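Local coordinates for caltubin, EF-hand (Lymnaea stagnalis, PDB 6VAN), which probably binds calcium through EF-hand helix-loop-helix sites, which hold strontium ions in this crystal, at residues E10-W15 against G58-V63; K30-R35 against A46-R51; S50-N55 against N81-L86. All coordinates share one frame; numbering follows the deposited sequence. Where two conformers were deposited one is given.

How the contacts relate
Helix 5-15 opens the first EF-hand, and contact 1 (10-15 with 58-63) brings its end against the second half of the second hand's loop and the start of helix 62-71, closing the widest loop of the three. Nested inside it, contact 2 (30-35 with 46-51) joins the helix leaving the first hand, 26-34, to the helix entering the second, 42-52. Contact 3 (50-55 with 81-86) starts where contact 2 ends, crosses contact 1 along the chain, and ties the end of helix 42-52 to helix 77-87, the entering helix of the third hand. Contacts 1 and 3 share one strontium ion, and Phe48 of contact 2 packs against Glu82 and Trp83.

Contact 1: residues E10-W15 against G58-V63; sequences ERFIRW and GAIDFV. With SR (strontium ion), chain D.
Phe12 turns the edge of its ring on a backbone carbonyl: Phe12 CZ lies 3.5 Å from Ile60 O, with the oxygen near the ring plane, while Phe62 sits over one face. Phe62 CB and CD1 share that face. Phe62 CB stands 3.9 Å from the centroid of the Phe12 ring, 21° off its normal, a CH-pi contact. The Phe62 ring leans back over the root of the other side chain, with its CD1 at 3.6 Å from Phe12 CG; the planes meet at 58°. Phe12 reaches this place because its CG is anti to the backbone N (chi1 -171°). Past the carbonyl, Phe12 CE1 meets the Ile60 CG2 branch at 4.1 Å.

The contact lies beside the short antiparallel sheet that pairs two EF-hand loops; Ile60, eighth residue counted from Asp53, bonds through its backbone to Ser24 of the partner loop. Either side of Ile60, Ala59 O, 2.4 Å from the strontium ion, and Asp61 OD2 are ligands; Asp61 OD1 takes a hydrogen bond from Gln23.

Across the contact the forces are apolar, apart from a probable weak attraction between the carbonyl oxygen and the ring's electropositive rim. The helix entering the first hand thus touches the second metal loop at Ile60 O, which is not a ligand, and leaves Ala59 O and Asp61 OD2 to the metal.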
loop_
_atom_site.group_PDB
_atom_site.type_symbol
_atom_site.label_atom_id
_atom_site.label_comp_id
_atom_site.label_asym_id
_atom_site.label_seq_id
_atom_site.Cartn_x
_atom_site.Cartn_y
_atom_site.Cartn_z
ATOM N N GLU A 10 -11.655 -11.242 -4.222
ATOM C CA GLU A 10 -12.281 -10.919 -2.905
ATOM C C GLU A 10 -11.583 -9.687 -2.319
ATOM O O GLU A 10 -12.273 -8.851 -1.712
ATOM C CB GLU A 10 -12.204 -12.111 -1.950
ATOM C CG GLU A 10 -13.008 -11.930 -0.668
ATOM C CD GLU A 10 -12.327 -11.148 0.445
ATOM O OE1 GLU A 10 -11.081 -11.043 0.434
ATOM O OE2 GLU A 10 -13.051 -10.638 1.326
ATOM N N ARG A 11 -10.267 -9.589 -2.486
ATOM C CA ARG A 11 -9.438 -8.452 -2.005
ATOM C C ARG A 11 -9.778 -7.181 -2.771
ATOM O O ARG A 11 -9.827 -6.100 -2.137
ATOM C CB ARG A 11 -7.958 -8.704 -2.265
ATOM C CG ARG A 11 -7.257 -9.553 -1.226
ATOM C CD ARG A 11 -5.801 -9.163 -1.295
ATOM N NE ARG A 11 -4.934 -10.098 -1.985
ATOM C CZ ARG A 11 -3.833 -9.746 -2.648
ATOM N NH1 ARG A 11 -3.084 -10.668 -3.229
ATOM N NH2 ARG A 11 -3.484 -8.472 -2.735
ATOM N N PHE A 12 -9.908 -7.287 -4.089
ATOM C CA PHE A 12 -10.215 -6.156 -4.994
ATOM C C PHE A 12 -11.569 -5.580 -4.584
ATOM O O PHE A 12 -11.657 -4.347 -4.433
ATOM C CB PHE A 12 -10.182 -6.582 -6.463
ATOM C CG PHE A 12 -10.263 -5.437 -7.446
ATOM C CD1 PHE A 12 -9.155 -4.651 -7.716
ATOM C CD2 PHE A 12 -11.449 -5.143 -8.103
ATOM C CE1 PHE A 12 -9.226 -3.604 -8.624
ATOM C CE2 PHE A 12 -11.519 -4.090 -9.000
ATOM C CZ PHE A 12 -10.409 -3.328 -9.270
ATOM N N ILE A 13 -12.567 -6.432 -4.387
ATOM C CA ILE A 13 -13.930 -6.027 -3.916
ATOM C C ILE A 13 -13.795 -5.300 -2.576
ATOM O O ILE A 13 -14.236 -4.132 -2.488
ATOM C CB ILE A 13 -14.866 -7.240 -3.813
ATOM C CG1 ILE A 13 -15.297 -7.713 -5.197
ATOM C CG2 ILE A 13 -16.062 -6.925 -2.916
ATOM C CD1 ILE A 13 -15.880 -9.104 -5.212
ATOM N N ARG A 14 -13.180 -5.948 -1.589
ATOM C CA ARG A 14 -13.177 -5.495 -0.172
ATOM C C ARG A 14 -12.407 -4.172 0.008
ATOM O O ARG A 14 -12.764 -3.427 0.953
ATOM C CB ARG A 14 -12.614 -6.599 0.726
ATOM C CG ARG A 14 -12.679 -6.296 2.219
ATOM C CD ARG A 14 -11.331 -5.933 2.821
ATOM N NE ARG A 14 -10.286 -6.806 2.308
ATOM C CZ ARG A 14 -10.115 -8.087 2.644
ATOM N NH1 ARG A 14 -10.910 -8.665 3.532
ATOM N NH2 ARG A 14 -9.141 -8.788 2.082
ATOM N N TRP A 15 -11.398 -3.903 -0.840
ATOM C CA TRP A 15 -10.493 -2.717 -0.757
ATOM C C TRP A 15 -10.909 -1.624 -1.750
ATOM O O TRP A 15 -11.061 -0.475 -1.304
ATOM C CB TRP A 15 -9.027 -3.104 -1.008
ATOM C CG TRP A 15 -8.350 -3.827 0.116
ATOM C CD1 TRP A 15 -7.361 -4.760 0.004
ATOM C CD2 TRP A 15 -8.607 -3.685 1.527
ATOM N NE1 TRP A 15 -6.984 -5.207 1.240
ATOM C CE2 TRP A 15 -7.730 -4.567 2.195
ATOM C CE3 TRP A 15 -9.486 -2.905 2.287
ATOM C CZ2 TRP A 15 -7.714 -4.690 3.584
ATOM C CZ3 TRP A 15 -9.472 -3.031 3.658
ATOM C CH2 TRP A 15 -8.594 -3.910 4.296
ATOM N N GLY A 58 -8.433 5.894 -16.780
ATOM C CA GLY A 58 -8.429 6.658 -15.517
ATOM C C GLY A 58 -8.893 5.845 -14.316
ATOM O O GLY A 58 -9.110 6.433 -13.255
ATOM N N ALA A 59 -9.009 4.519 -14.451
ATOM C CA ALA A 59 -9.532 3.615 -13.409
ATOM C C ALA A 59 -8.620 2.386 -13.325
ATOM O O ALA A 59 -7.901 2.107 -14.321
ATOM C CB ALA A 59 -10.945 3.217 -13.719
ATOM N N ILE A 60 -8.591 1.729 -12.171
ATOM C CA ILE A 60 -7.894 0.415 -12.059
ATOM C C ILE A 60 -8.921 -0.663 -12.391
ATOM O O ILE A 60 -9.892 -0.789 -11.671
ATOM C CB ILE A 60 -7.263 0.175 -10.673
ATOM C CG1 ILE A 60 -6.276 1.290 -10.285
ATOM C CG2 ILE A 60 -6.605 -1.202 -10.637
ATOM C CD1 ILE A 60 -5.790 1.227 -8.860
ATOM N N ASP A 61 -8.672 -1.405 -13.472
ATOM C CA ASP A 61 -9.559 -2.483 -13.946
ATOM C C ASP A 61 -9.086 -3.785 -13.302
ATOM O O ASP A 61 -7.894 -4.075 -13.414
ATOM C CB ASP A 61 -9.535 -2.502 -15.461
ATOM C CG ASP A 61 -10.019 -1.178 -16.031
ATOM O OD1 ASP A 61 -11.236 -0.945 -15.966
ATOM O OD2 ASP A 61 -9.198 -0.465 -16.590
ATOM N N PHE A 62 -9.971 -4.549 -12.675
ATOM C CA PHE A 62 -9.578 -5.869 -12.123
ATOM C C PHE A 62 -8.891 -6.666 -13.235
ATOM O O PHE A 62 -7.803 -7.167 -13.036
ATOM C CB PHE A 62 -10.757 -6.636 -11.542
ATOM C CG PHE A 62 -10.343 -7.972 -10.999
ATOM C CD1 PHE A 62 -9.622 -8.054 -9.817
ATOM C CD2 PHE A 62 -10.599 -9.136 -11.697
ATOM C CE1 PHE A 62 -9.188 -9.283 -9.344
ATOM C CE2 PHE A 62 -10.162 -10.364 -11.217
ATOM C CZ PHE A 62 -9.478 -10.432 -10.032
ATOM N N VAL A 63 -9.520 -6.741 -14.402
ATOM C CA VAL A 63 -8.865 -7.331 -15.597
ATOM C C VAL A 63 -8.769 -6.255 -16.673
ATOM O O VAL A 63 -9.756 -5.566 -16.940
ATOM C CB VAL A 63 -9.574 -8.620 -16.057
ATOM C CG1 VAL A 63 -9.176 -9.779 -15.172
ATOM C CG2 VAL A 63 -11.071 -8.493 -16.079
HETATM SR SR SR D . -7.510 1.164 -16.487
#

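Contact 2: residues K30-R35 against A46-R51; sequences KNYIRR and AAFISR
The Phe48 ring carries Ile33 CD1 over one face, 4.1 Å above the plane and displaced toward the rim, with Phe48 CG as its nearest atom. The Tyr32 ring comes in at a slant, Tyr32 CE2 lying 4.3 Å from Phe48 CZ, so the two aromatic groups touch at single ring carbons. At the edge of the Arg35 guanidinium, in its plane, lies the carbonyl carbon of Tyr32.

Phe48 points toward the facing helix, CG anti to the backbone N (chi1 -173°), and offers the same side of its ring plane to Tyr32 and Ile33. Ile33 answers with its longer branch, CG1 to CD1, which ends on the ring. Neighbours from helix 77-87, Glu82 and Leu86, also pack against Phe48, and Arg52 makes a cation-pi contact with it. The two helices are the exiting helix of the first EF-hand (26-34) and the entering helix of the second (42-52), so the contact belongs to the hydrophobic interior of an EF-hand pair. Tyr32 also meets the Trp15 ring, from the entering helix of the first hand.

Near the C-terminal end of helix 26-34, Tyr32 O is gripped twice by Arg35. The backbone Arg35 N reaches it at 3.3 Å, and Arg35 NH1 bonds to it at 2.9 Å from the opposite face of the carbonyl plane. The side-chain bond is bent, 143° at the hydrogen, with its donor above that plane.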
loop_
_atom_site.group_PDB
_atom_site.type_symbol
_atom_site.label_atom_id
_atom_site.label_comp_id
_atom_site.label_asym_id
_atom_site.label_seq_id
_atom_site.Cartn_x
_atom_site.Cartn_y
_atom_site.Cartn_z
ATOM N N LYS A 30 -9.520 6.598 -3.457
ATOM C CA LYS A 30 -9.358 7.633 -2.394
ATOM C C LYS A 30 -9.875 7.109 -1.059
ATOM O O LYS A 30 -9.132 7.219 -0.084
ATOM C CB LYS A 30 -10.063 8.927 -2.788
ATOM C CG LYS A 30 -9.670 10.106 -1.926
ATOM C CD LYS A 30 -10.062 11.414 -2.517
ATOM C CE LYS A 30 -9.727 12.582 -1.619
ATOM N NZ LYS A 30 -10.228 13.842 -2.214
ATOM N N ASN A 31 -11.073 6.535 -1.011
ATOM C CA ASN A 31 -11.672 5.961 0.218
ATOM C C ASN A 31 -10.784 4.824 0.737
ATOM O O ASN A 31 -10.650 4.701 1.962
ATOM C CB ASN A 31 -13.127 5.583 -0.037
ATOM C CG ASN A 31 -14.036 6.791 0.040
ATOM O OD1 ASN A 31 -13.563 7.926 0.167
ATOM N ND2 ASN A 31 -15.340 6.561 -0.019
ATOM N N TYR A 32 -10.156 4.080 -0.169
ATOM C CA TYR A 32 -9.160 3.033 0.164
ATOM C C TYR A 32 -7.962 3.668 0.894
ATOM O O TYR A 32 -7.692 3.323 2.061
ATOM C CB TYR A 32 -8.758 2.286 -1.104
ATOM C CG TYR A 32 -7.538 1.436 -0.935
ATOM C CD1 TYR A 32 -7.566 0.332 -0.112
ATOM C CD2 TYR A 32 -6.354 1.749 -1.583
ATOM C CE1 TYR A 32 -6.449 -0.470 0.041
ATOM C CE2 TYR A 32 -5.223 0.964 -1.434
ATOM C CZ TYR A 32 -5.275 -0.138 -0.604
ATOM O OH TYR A 32 -4.177 -0.930 -0.443
ATOM N N ILE A 33 -7.267 4.599 0.249
ATOM C CA ILE A 33 -6.030 5.200 0.830
ATOM C C ILE A 33 -6.395 6.021 2.073
ATOM O O ILE A 33 -5.571 6.072 3.003
ATOM C CB ILE A 33 -5.256 6.016 -0.212
ATOM C CG1 ILE A 33 -4.782 5.121 -1.367
ATOM C CG2 ILE A 33 -4.103 6.765 0.437
ATOM C CD1 ILE A 33 -4.112 5.859 -2.486
ATOM N N ARG A 34 -7.579 6.626 2.121
ATOM C CA ARG A 34 -7.980 7.505 3.250
ATOM C C ARG A 34 -8.040 6.723 4.558
ATOM O O ARG A 34 -7.856 7.369 5.604
ATOM C CB ARG A 34 -9.348 8.138 2.998
ATOM C CG ARG A 34 -9.269 9.545 2.445
ATOM C CD ARG A 34 -10.655 10.183 2.346
ATOM N NE ARG A 34 -10.589 11.599 2.004
ATOM C CZ ARG A 34 -11.626 12.345 1.634
ATOM N NH1 ARG A 34 -12.834 11.808 1.545
ATOM N NH2 ARG A 34 -11.446 13.626 1.337
ATOM N N ARG A 35 -8.301 5.416 4.508
ATOM C CA ARG A 35 -8.312 4.547 5.708
ATOM C C ARG A 35 -7.009 4.777 6.488
ATOM O O ARG A 35 -7.093 4.898 7.699
ATOM C CB ARG A 35 -8.490 3.076 5.332
ATOM C CG ARG A 35 -9.915 2.705 4.933
ATOM C CD ARG A 35 -10.029 1.439 4.092
ATOM N NE ARG A 35 -9.222 0.297 4.550
ATOM C CZ ARG A 35 -8.050 -0.096 4.025
ATOM N NH1 ARG A 35 -7.503 0.549 3.007
ATOM N NH2 ARG A 35 -7.419 -1.144 4.532
ATOM N N ALA A 46 -4.318 10.040 -7.878
ATOM C CA ALA A 46 -4.245 9.991 -9.357
ATOM C C ALA A 46 -2.994 9.223 -9.807
ATOM O O ALA A 46 -3.123 8.411 -10.731
ATOM C CB ALA A 46 -4.306 11.398 -9.916
ATOM N N ALA A 47 -1.838 9.415 -9.149
ATOM C CA ALA A 47 -0.535 8.804 -9.513
ATOM C C ALA A 47 -0.557 7.284 -9.236
ATOM O O ALA A 47 0.092 6.513 -9.991
ATOM C CB ALA A 47 0.570 9.451 -8.719
ATOM N N PHE A 48 -1.221 6.908 -8.145
ATOM C CA PHE A 48 -1.460 5.495 -7.752
ATOM C C PHE A 48 -2.205 4.790 -8.894
ATOM O O PHE A 48 -1.774 3.705 -9.354
ATOM C CB PHE A 48 -2.241 5.451 -6.449
ATOM C CG PHE A 48 -2.391 4.066 -5.877
ATOM C CD1 PHE A 48 -3.441 3.253 -6.262
ATOM C CD2 PHE A 48 -1.474 3.571 -4.951
ATOM C CE1 PHE A 48 -3.585 1.973 -5.743
ATOM C CE2 PHE A 48 -1.624 2.298 -4.432
ATOM C CZ PHE A 48 -2.681 1.505 -4.823
ATOM N N ILE A 49 -3.284 5.420 -9.358
ATOM C CA ILE A 49 -4.095 4.878 -10.476
ATOM C C ILE A 49 -3.217 4.815 -11.741
ATOM O O ILE A 49 -3.230 3.767 -12.411
ATOM C CB ILE A 49 -5.413 5.679 -10.648
ATOM C CG1 ILE A 49 -6.354 5.484 -9.460
ATOM C CG2 ILE A 49 -6.081 5.308 -11.984
ATOM C CD1 ILE A 49 -7.598 6.375 -9.437
ATOM N N SER A 50 -2.443 5.868 -12.054
ATOM C CA SER A 50 -1.662 5.989 -13.317
ATOM C C SER A 50 -0.613 4.874 -13.451
ATOM O O SER A 50 -0.412 4.395 -14.562
ATOM C CB SER A 50 -1.029 7.361 -13.461
ATOM O OG SER A 50 -0.082 7.377 -14.524
ATOM N N ARG A 51 0.041 4.460 -12.362
ATOM C CA ARG A 51 1.077 3.396 -12.451
ATOM C C ARG A 51 0.431 2.068 -12.889
ATOM O O ARG A 51 1.168 1.213 -13.451
ATOM C CB ARG A 51 1.844 3.239 -11.131
ATOM C CG ARG A 51 3.079 4.129 -11.045
ATOM C CD ARG A 51 3.648 4.230 -9.644
ATOM N NE ARG A 51 3.570 2.956 -8.970
ATOM C CZ ARG A 51 4.347 1.909 -9.226
ATOM N NH1 ARG A 51 4.175 0.792 -8.544
ATOM N NH2 ARG A 51 5.304 1.974 -10.144
#

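Contact 3: residues S50-N55 against N81-L86; sequences SRRDSN and NEWFKL. With SR (strontium ion), chain D.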
loop_
_atom_site.group_PDB
_atom_site.type_symbol
_atom_site.label_atom_id
_atom_site.label_comp_id
_atom_site.label_asym_id
_atom_site.label_seq_id
_atom_site.Cartn_x
_atom_site.Cartn_y
_atom_site.Cartn_z
ATOM N N SER A 50 -2.443 5.868 -12.054
ATOM C CA SER A 50 -1.662 5.989 -13.317
ATOM C C SER A 50 -0.613 4.874 -13.451
ATOM O O SER A 50 -0.412 4.395 -14.562
ATOM C CB SER A 50 -1.029 7.361 -13.461
ATOM O OG SER A 50 -0.082 7.377 -14.524
ATOM N N ARG A 51 0.041 4.460 -12.362
ATOM C CA ARG A 51 1.077 3.396 -12.451
ATOM C C ARG A 51 0.431 2.068 -12.889
ATOM O O ARG A 51 1.168 1.213 -13.451
ATOM C CB ARG A 51 1.844 3.239 -11.131
ATOM C CG ARG A 51 3.079 4.129 -11.045
ATOM C CD ARG A 51 3.648 4.230 -9.644
ATOM N NE ARG A 51 3.570 2.956 -8.970
ATOM C CZ ARG A 51 4.347 1.909 -9.226
ATOM N NH1 ARG A 51 4.175 0.792 -8.544
ATOM N NH2 ARG A 51 5.304 1.974 -10.144
ATOM N N ARG A 52 -0.865 1.899 -12.612
ATOM C CA ARG A 52 -1.617 0.637 -12.860
ATOM C C ARG A 52 -2.468 0.733 -14.141
ATOM O O ARG A 52 -2.873 -0.308 -14.648
ATOM C CB ARG A 52 -2.440 0.349 -11.612
ATOM C CG ARG A 52 -1.581 -0.001 -10.405
ATOM C CD ARG A 52 -2.340 0.116 -9.120
ATOM N NE ARG A 52 -1.497 -0.276 -8.001
ATOM C CZ ARG A 52 -0.575 0.480 -7.429
ATOM N NH1 ARG A 52 -0.376 1.732 -7.799
ATOM N NH2 ARG A 52 0.144 -0.013 -6.436
ATOM N N ASP A 53 -2.715 1.924 -14.660
ATOM C CA ASP A 53 -3.787 2.164 -15.668
ATOM C C ASP A 53 -3.241 2.003 -17.094
ATOM O O ASP A 53 -3.176 3.022 -17.823
ATOM C CB ASP A 53 -4.363 3.559 -15.426
ATOM C CG ASP A 53 -5.455 3.950 -16.394
ATOM O OD1 ASP A 53 -6.075 3.026 -16.951
ATOM O OD2 ASP A 53 -5.719 5.173 -16.521
ATOM N N SER A 54 -2.911 0.779 -17.512
ATOM C CA SER A 54 -2.282 0.494 -18.831
ATOM C C SER A 54 -3.243 0.782 -20.000
ATOM O O SER A 54 -2.727 0.989 -21.115
ATOM C CB SER A 54 -1.734 -0.908 -18.897
ATOM O OG SER A 54 -2.749 -1.860 -18.693
ATOM N N ASN A 55 -4.561 0.808 -19.779
ATOM C CA ASN A 55 -5.536 1.080 -20.879
ATOM C C ASN A 55 -5.955 2.556 -20.842
ATOM O O ASN A 55 -6.752 2.951 -21.707
ATOM C CB ASN A 55 -6.716 0.104 -20.862
ATOM C CG ASN A 55 -7.571 0.197 -19.620
ATOM O OD1 ASN A 55 -7.538 1.199 -18.892
ATOM N ND2 ASN A 55 -8.325 -0.851 -19.351
ATOM N N ASN A 81 8.625 2.747 -3.015
ATOM C CA ASN A 81 8.501 4.168 -2.636
ATOM C C ASN A 81 7.034 4.588 -2.568
ATOM O O ASN A 81 6.685 5.444 -1.759
ATOM C CB ASN A 81 9.315 5.022 -3.581
ATOM C CG ASN A 81 9.559 6.406 -3.049
ATOM O OD1 ASN A 81 9.671 6.608 -1.852
ATOM N ND2 ASN A 81 9.709 7.354 -3.952
ATOM N N GLU A 82 6.201 4.051 -3.431
ATOM C CA GLU A 82 4.776 4.412 -3.399
ATOM C C GLU A 82 4.174 4.043 -2.039
ATOM O O GLU A 82 3.515 4.858 -1.458
ATOM C CB GLU A 82 4.050 3.663 -4.502
ATOM C CG GLU A 82 2.559 3.937 -4.555
ATOM C CD GLU A 82 1.901 3.260 -5.746
ATOM O OE1 GLU A 82 1.746 2.037 -5.697
ATOM O OE2 GLU A 82 1.582 3.948 -6.698
ATOM N N TRP A 83 4.438 2.840 -1.545
ATOM C CA TRP A 83 3.909 2.416 -0.219
ATOM C C TRP A 83 4.614 3.196 0.897
ATOM O O TRP A 83 4.003 3.513 1.891
ATOM C CB TRP A 83 4.061 0.909 -0.042
ATOM C CG TRP A 83 3.259 0.135 -1.035
ATOM C CD1 TRP A 83 3.731 -0.680 -2.014
ATOM C CD2 TRP A 83 1.836 0.133 -1.165
ATOM N NE1 TRP A 83 2.703 -1.158 -2.759
ATOM C CE2 TRP A 83 1.527 -0.671 -2.272
ATOM C CE3 TRP A 83 0.805 0.772 -0.478
ATOM C CZ2 TRP A 83 0.200 -0.900 -2.664
ATOM C CZ3 TRP A 83 -0.498 0.545 -0.867
ATOM C CH2 TRP A 83 -0.785 -0.291 -1.933
ATOM N N PHE A 84 5.903 3.467 0.733
ATOM C CA PHE A 84 6.654 4.294 1.706
ATOM C C PHE A 84 5.939 5.647 1.866
ATOM O O PHE A 84 5.617 6.067 2.989
ATOM C CB PHE A 84 8.085 4.479 1.218
ATOM C CG PHE A 84 8.962 5.267 2.168
ATOM C CD1 PHE A 84 9.514 4.673 3.284
ATOM C CD2 PHE A 84 9.223 6.619 1.935
ATOM C CE1 PHE A 84 10.328 5.402 4.144
ATOM C CE2 PHE A 84 10.028 7.339 2.808
ATOM C CZ PHE A 84 10.568 6.727 3.911
ATOM N N LYS A 85 5.677 6.326 0.748
ATOM C CA LYS A 85 5.058 7.668 0.770
ATOM C C LYS A 85 3.661 7.588 1.377
ATOM O O LYS A 85 3.269 8.516 2.112
ATOM C CB LYS A 85 5.057 8.278 -0.623
ATOM C CG LYS A 85 6.465 8.610 -1.075
ATOM C CD LYS A 85 6.536 9.542 -2.225
ATOM C CE LYS A 85 5.978 8.962 -3.488
ATOM N NZ LYS A 85 6.151 9.928 -4.603
ATOM N N LEU A 86 2.906 6.544 1.092
ATOM C CA LEU A 86 1.529 6.435 1.660
ATOM C C LEU A 86 1.580 6.207 3.176
ATOM O O LEU A 86 0.605 6.548 3.843
ATOM C CB LEU A 86 0.780 5.322 0.931
ATOM C CG LEU A 86 0.435 5.635 -0.519
ATOM C CD1 LEU A 86 -0.317 4.489 -1.137
ATOM C CD2 LEU A 86 -0.351 6.931 -0.655
HETATM SR SR SR D . -7.510 1.164 -16.487
HETATM O O HOH W 1 3.576 0.413 -5.683
#
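Salt bridges dominate, with the Glu82 carboxylate set against two arginines. Arg52 meets it end-on and almost coplanar, the planes 22° apart. Arg52 NH2 donates to Glu82 OE1 at 2.7 Å, while Arg52 NH1 lies 3.2 Å from Glu82 OE2 in the straighter bond and 3.0 Å from Glu82 OE1 in the more bent one, both oxygens met on their syn side. Arg52 NH1 also bonds to Phe48 O, which helps fix the guanidinium. The extended chains of Glu82 and Arg52 approach from opposite directions. Arg51 adds a weak bond, also part of the salt bridge, from Arg51 NE to Glu82 OE2 at 3.2 Å, its guanidinium 75° from the carboxylate plane; Glu78 holds its NH2. Two positive groups round a buried carboxylate would probably favour its ionised form.

The arginines lie near the C-terminal end of the second EF-hand's entering helix, just before its metal loop, and Glu82 lies on the entering helix of the third, so the network joins the molecule's two halves.

Metal coordination follows: Asp53 OD1 and Asn55 OD1 each lie 2.4 Å from the strontium ion, completed by Asn57, Ala59, Asp61 and Glu65.

Van der Waals contact is slight, Arg52 NH2 lying 3.9 Å from Trp83 CZ2, obliquely.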